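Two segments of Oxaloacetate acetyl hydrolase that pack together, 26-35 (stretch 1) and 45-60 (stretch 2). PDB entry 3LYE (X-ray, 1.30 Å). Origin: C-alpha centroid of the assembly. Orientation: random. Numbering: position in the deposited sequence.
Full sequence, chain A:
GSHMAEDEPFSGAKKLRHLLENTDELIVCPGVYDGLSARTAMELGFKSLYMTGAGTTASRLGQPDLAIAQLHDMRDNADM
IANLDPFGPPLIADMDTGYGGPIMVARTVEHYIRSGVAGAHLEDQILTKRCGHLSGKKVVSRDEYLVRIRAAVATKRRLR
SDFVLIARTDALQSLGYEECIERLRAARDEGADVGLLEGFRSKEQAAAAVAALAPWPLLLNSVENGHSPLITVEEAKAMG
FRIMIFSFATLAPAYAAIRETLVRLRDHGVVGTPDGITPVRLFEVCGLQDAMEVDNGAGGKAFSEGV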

# COMPACT_ATOMS: atom_id res chain seq x y z
N LEU A 26 -1.82 -34.09 -13.16
CA LEU A 26 -1.08 -32.93 -13.67
C LEU A 26 -1.91 -31.77 -13.13
O LEU A 26 -3.07 -31.62 -13.49
CB LEU A 26 -1.02 -32.89 -15.20
CG LEU A 26 -0.38 -31.59 -15.72
CD1 LEU A 26 1.04 -31.46 -15.20
CD2 LEU A 26 -0.42 -31.53 -17.21
N ILE A 27 -1.31 -30.94 -12.30
CA ILE A 27 -2.01 -29.79 -11.70
C ILE A 27 -1.93 -28.62 -12.67
O ILE A 27 -0.86 -28.07 -12.86
CB ILE A 27 -1.42 -29.50 -10.31
CG1 ILE A 27 -1.47 -30.74 -9.39
CG2 ILE A 27 -2.14 -28.33 -9.64
CD1 ILE A 27 -0.48 -30.66 -8.24
N VAL A 28 -3.07 -28.27 -13.28
CA VAL A 28 -3.17 -27.23 -14.28
C VAL A 28 -3.51 -25.91 -13.61
O VAL A 28 -4.56 -25.75 -13.00
CB VAL A 28 -4.23 -27.65 -15.32
CG1 VAL A 28 -4.58 -26.54 -16.27
CG2 VAL A 28 -3.78 -28.91 -16.07
N CYS A 29 -2.62 -24.94 -13.81
CA CYS A 29 -2.76 -23.63 -13.20
C CYS A 29 -2.75 -22.50 -14.18
O CYS A 29 -1.69 -22.12 -14.67
CB CYS A 29 -1.58 -23.42 -12.23
SG CYS A 29 -1.26 -24.75 -11.04
N PRO A 30 -3.91 -21.93 -14.43
CA PRO A 30 -3.92 -20.81 -15.37
C PRO A 30 -3.27 -19.58 -14.75
O PRO A 30 -3.42 -19.33 -13.54
CB PRO A 30 -5.41 -20.54 -15.56
CG PRO A 30 -6.05 -21.08 -14.34
CD PRO A 30 -5.25 -22.30 -13.97
N GLY A 31 -2.54 -18.83 -15.57
CA GLY A 31 -1.91 -17.60 -15.12
C GLY A 31 -2.94 -16.49 -15.02
O GLY A 31 -3.54 -16.10 -15.99
N VAL A 32 -3.09 -15.97 -13.81
CA VAL A 32 -3.98 -14.90 -13.44
C VAL A 32 -3.14 -13.73 -12.96
O VAL A 32 -2.02 -13.91 -12.52
CB VAL A 32 -5.07 -15.34 -12.47
CG1 VAL A 32 -5.90 -16.47 -13.05
CG2 VAL A 32 -4.49 -15.74 -11.15
N TYR A 33 -3.72 -12.54 -12.98
CA TYR A 33 -2.97 -11.37 -12.64
C TYR A 33 -3.70 -10.26 -11.91
O TYR A 33 -3.10 -9.23 -11.57
CB TYR A 33 -2.46 -10.74 -13.96
CG TYR A 33 -3.53 -10.23 -14.88
CD1 TYR A 33 -3.99 -8.93 -14.76
CD2 TYR A 33 -4.09 -11.04 -15.85
CE1 TYR A 33 -4.97 -8.45 -15.59
CE2 TYR A 33 -5.08 -10.56 -16.70
CZ TYR A 33 -5.53 -9.26 -16.56
OH TYR A 33 -6.48 -8.78 -17.44
N ASP A 34 -4.98 -10.48 -11.63
CA ASP A 34 -5.81 -9.49 -10.95
C ASP A 34 -7.04 -10.18 -10.42
O ASP A 34 -7.18 -11.42 -10.54
CB ASP A 34 -6.14 -8.30 -11.85
CG ASP A 34 -7.24 -8.58 -12.86
OD1 ASP A 34 -7.91 -7.60 -13.28
OD2 ASP A 34 -7.43 -9.76 -13.25
N GLY A 35 -7.95 -9.41 -9.85
CA GLY A 35 -9.13 -10.00 -9.26
C GLY A 35 -10.10 -10.58 -10.26
O GLY A 35 -10.64 -11.65 -10.04
N GLY A 45 -13.86 -23.41 -12.11
CA GLY A 45 -13.44 -24.59 -11.40
C GLY A 45 -12.01 -25.09 -11.44
O GLY A 45 -11.74 -26.25 -11.12
N PHE A 46 -11.08 -24.23 -11.82
CA PHE A 46 -9.68 -24.62 -11.85
C PHE A 46 -9.30 -25.01 -10.42
O PHE A 46 -9.73 -24.37 -9.47
CB PHE A 46 -8.82 -23.52 -12.43
CG PHE A 46 -8.89 -23.47 -13.94
CD1 PHE A 46 -8.04 -24.24 -14.70
CD2 PHE A 46 -9.82 -22.70 -14.59
CE1 PHE A 46 -8.11 -24.22 -16.07
CE2 PHE A 46 -9.89 -22.71 -15.96
CZ PHE A 46 -9.02 -23.47 -16.69
N LYS A 47 -8.47 -26.02 -10.30
CA LYS A 47 -8.05 -26.57 -9.01
C LYS A 47 -6.89 -25.89 -8.36
O LYS A 47 -6.61 -26.15 -7.21
CB LYS A 47 -7.79 -28.09 -9.16
CG LYS A 47 -9.00 -28.94 -9.67
CD LYS A 47 -10.32 -28.59 -8.92
CE LYS A 47 -11.47 -29.61 -9.11
NZ LYS A 47 -11.85 -29.88 -10.52
N SER A 48 -6.21 -25.05 -9.11
CA SER A 48 -5.07 -24.29 -8.65
C SER A 48 -4.90 -23.13 -9.61
O SER A 48 -5.24 -23.23 -10.78
CB SER A 48 -3.79 -25.13 -8.62
OG SER A 48 -2.73 -24.36 -8.02
N LEU A 49 -4.39 -22.02 -9.10
CA LEU A 49 -4.16 -20.82 -9.89
C LEU A 49 -2.69 -20.46 -9.84
O LEU A 49 -1.99 -20.85 -8.89
CB LEU A 49 -4.93 -19.63 -9.32
CG LEU A 49 -6.38 -19.43 -9.78
CD1 LEU A 49 -7.25 -20.61 -9.95
CD2 LEU A 49 -7.08 -18.35 -8.95
N TYR A 50 -2.22 -19.70 -10.83
CA TYR A 50 -0.85 -19.25 -10.87
C TYR A 50 -0.86 -17.71 -11.02
O TYR A 50 -1.48 -17.17 -11.96
CB TYR A 50 -0.08 -19.85 -12.05
CG TYR A 50 1.26 -19.22 -12.36
CD1 TYR A 50 1.58 -18.78 -13.62
CD2 TYR A 50 2.22 -19.10 -11.37
CE1 TYR A 50 2.78 -18.22 -13.87
CE2 TYR A 50 3.40 -18.51 -11.62
CZ TYR A 50 3.70 -18.11 -12.88
OH TYR A 50 4.93 -17.59 -13.13
N MET A 51 -0.23 -16.98 -10.12
CA MET A 51 -0.15 -15.54 -10.24
C MET A 51 1.15 -15.18 -10.92
O MET A 51 2.25 -15.40 -10.41
CB MET A 51 -0.16 -14.83 -8.90
CG MET A 51 -0.20 -13.30 -9.04
SD MET A 51 0.04 -12.43 -7.49
CE MET A 51 1.84 -12.31 -7.45
N THR A 52 1.02 -14.56 -12.08
CA THR A 52 2.16 -14.18 -12.88
C THR A 52 2.81 -12.88 -12.46
O THR A 52 2.16 -11.95 -12.01
CB THR A 52 1.79 -14.08 -14.37
OG1 THR A 52 1.08 -12.87 -14.56
CG2 THR A 52 0.96 -15.23 -14.79
N GLY A 53 4.12 -12.81 -12.64
CA GLY A 53 4.87 -11.60 -12.33
C GLY A 53 4.66 -10.55 -13.43
O GLY A 53 4.47 -9.37 -13.14
N ALA A 54 4.73 -10.96 -14.69
CA ALA A 54 4.54 -10.02 -15.80
C ALA A 54 3.14 -9.44 -15.74
O ALA A 54 2.96 -8.27 -16.01
CB ALA A 54 4.76 -10.70 -17.14
N GLY A 55 2.16 -10.27 -15.41
CA GLY A 55 0.78 -9.81 -15.36
C GLY A 55 0.58 -8.87 -14.18
O GLY A 55 -0.12 -7.85 -14.30
N THR A 56 1.14 -9.21 -13.03
CA THR A 56 1.03 -8.34 -11.88
C THR A 56 1.63 -6.97 -12.22
O THR A 56 1.05 -5.92 -11.92
CB THR A 56 1.63 -8.93 -10.64
OG1 THR A 56 1.05 -10.19 -10.27
CG2 THR A 56 1.74 -8.04 -9.60
N THR A 57 2.78 -6.98 -12.88
CA THR A 57 3.45 -5.75 -13.24
C THR A 57 2.64 -4.92 -14.24
O THR A 57 2.47 -3.71 -14.08
CB THR A 57 4.86 -6.02 -13.78
OG1 THR A 57 5.60 -6.78 -12.81
CG2 THR A 57 5.61 -4.73 -13.98
N ALA A 58 2.14 -5.59 -15.27
CA ALA A 58 1.37 -4.88 -16.27
C ALA A 58 0.09 -4.31 -15.70
O ALA A 58 -0.27 -3.16 -16.01
CB ALA A 58 1.03 -5.82 -17.40
N SER A 59 -0.61 -5.10 -14.90
CA SER A 59 -1.90 -4.65 -14.37
C SER A 59 -1.83 -3.70 -13.20
O SER A 59 -2.50 -2.66 -13.21
CB SER A 59 -2.72 -5.89 -14.05
OG SER A 59 -4.03 -5.58 -13.57
N ARG A 60 -1.04 -4.04 -12.19
CA ARG A 60 -0.94 -3.17 -11.05
C ARG A 60 -0.08 -1.97 -11.25
O ARG A 60 -0.32 -0.92 -10.62
CB ARG A 60 -0.44 -3.92 -9.83
CG ARG A 60 -1.46 -4.81 -9.29
CD ARG A 60 -0.99 -5.46 -7.98
NE ARG A 60 -0.68 -4.50 -6.92
CZ ARG A 60 -1.50 -4.18 -5.92
NH1 ARG A 60 -1.14 -3.31 -4.98
NH2 ARG A 60 -2.70 -4.74 -5.86
O HOH W 1 -6.94 -27.11 -12.64

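Two parallel strands, 27-32 and 49-51, lie side by side, and three backbone hydrogen bonds fix their register. Tyr-50 N donates to Pro-30 O (3.0 Å), Val-32 N donates to Tyr-50 O (2.7 Å, nearly straight), and Thr-52 N donates to Val-32 O (3.1 Å). Tyr-50 thus bonds through both its N and its O, while Pro-30, which has no amide hydrogen to give, contributes its carbonyl.

Toward the start of the strands, where no direct backbone hydrogen bonds join the two stretches, side chains, a water and a CA-H...O contact (Cys-29 CA to Ser-48 O, 3.5 Å) contribute. The Pro-30 ring lies over one face of the Phe-46 ring, its CG 3.9 Å from the ring centroid, a CH-pi contact in which the puckered proline ring rests on the flat aromatic one. Val-28 O sits near the edge of the same ring, and Val-28 CG1 comes within 4.2 Å of Phe-46 CE1. A water also bridges the two stretches, donating to Val-28 O (2.8 Å) and accepting from Lys-47 N (3.0 Å). Small Ser-48 fits close against its neighbours: its CB is 3.7 Å from Ile-27 CG2 and its OG 3.4 Å from Cys-29 SG.

Along the paired strands, Val-32 and Met-51 share one face of the sheet; Val-32 CG2 also approaches Leu-49 CD2 at 4.3 Å. On the face bearing Tyr-50, Gly-31 leaves a hollow for the methyl of Thr-52: Gly-31 CA is 3.7 Å from Thr-52 CG2, and a beta carbon on the glycine would clash with that methyl.

The helix continues the fit. Thr-52 OG1 caps its start by accepting from Gly-55 N (2.9 Å). Gly-55 makes the next hollow, where Tyr-33 CB lies 3.6 Å from Gly-55 C; a beta carbon here would strike both Tyr-33 CB and Thr-52 OG1. One turn later, Ser-59 CB meets the edge of the Tyr-33 ring, 3.4 Å from Tyr-33 CD1. In all, the contact buries 713 Å², both sides summed.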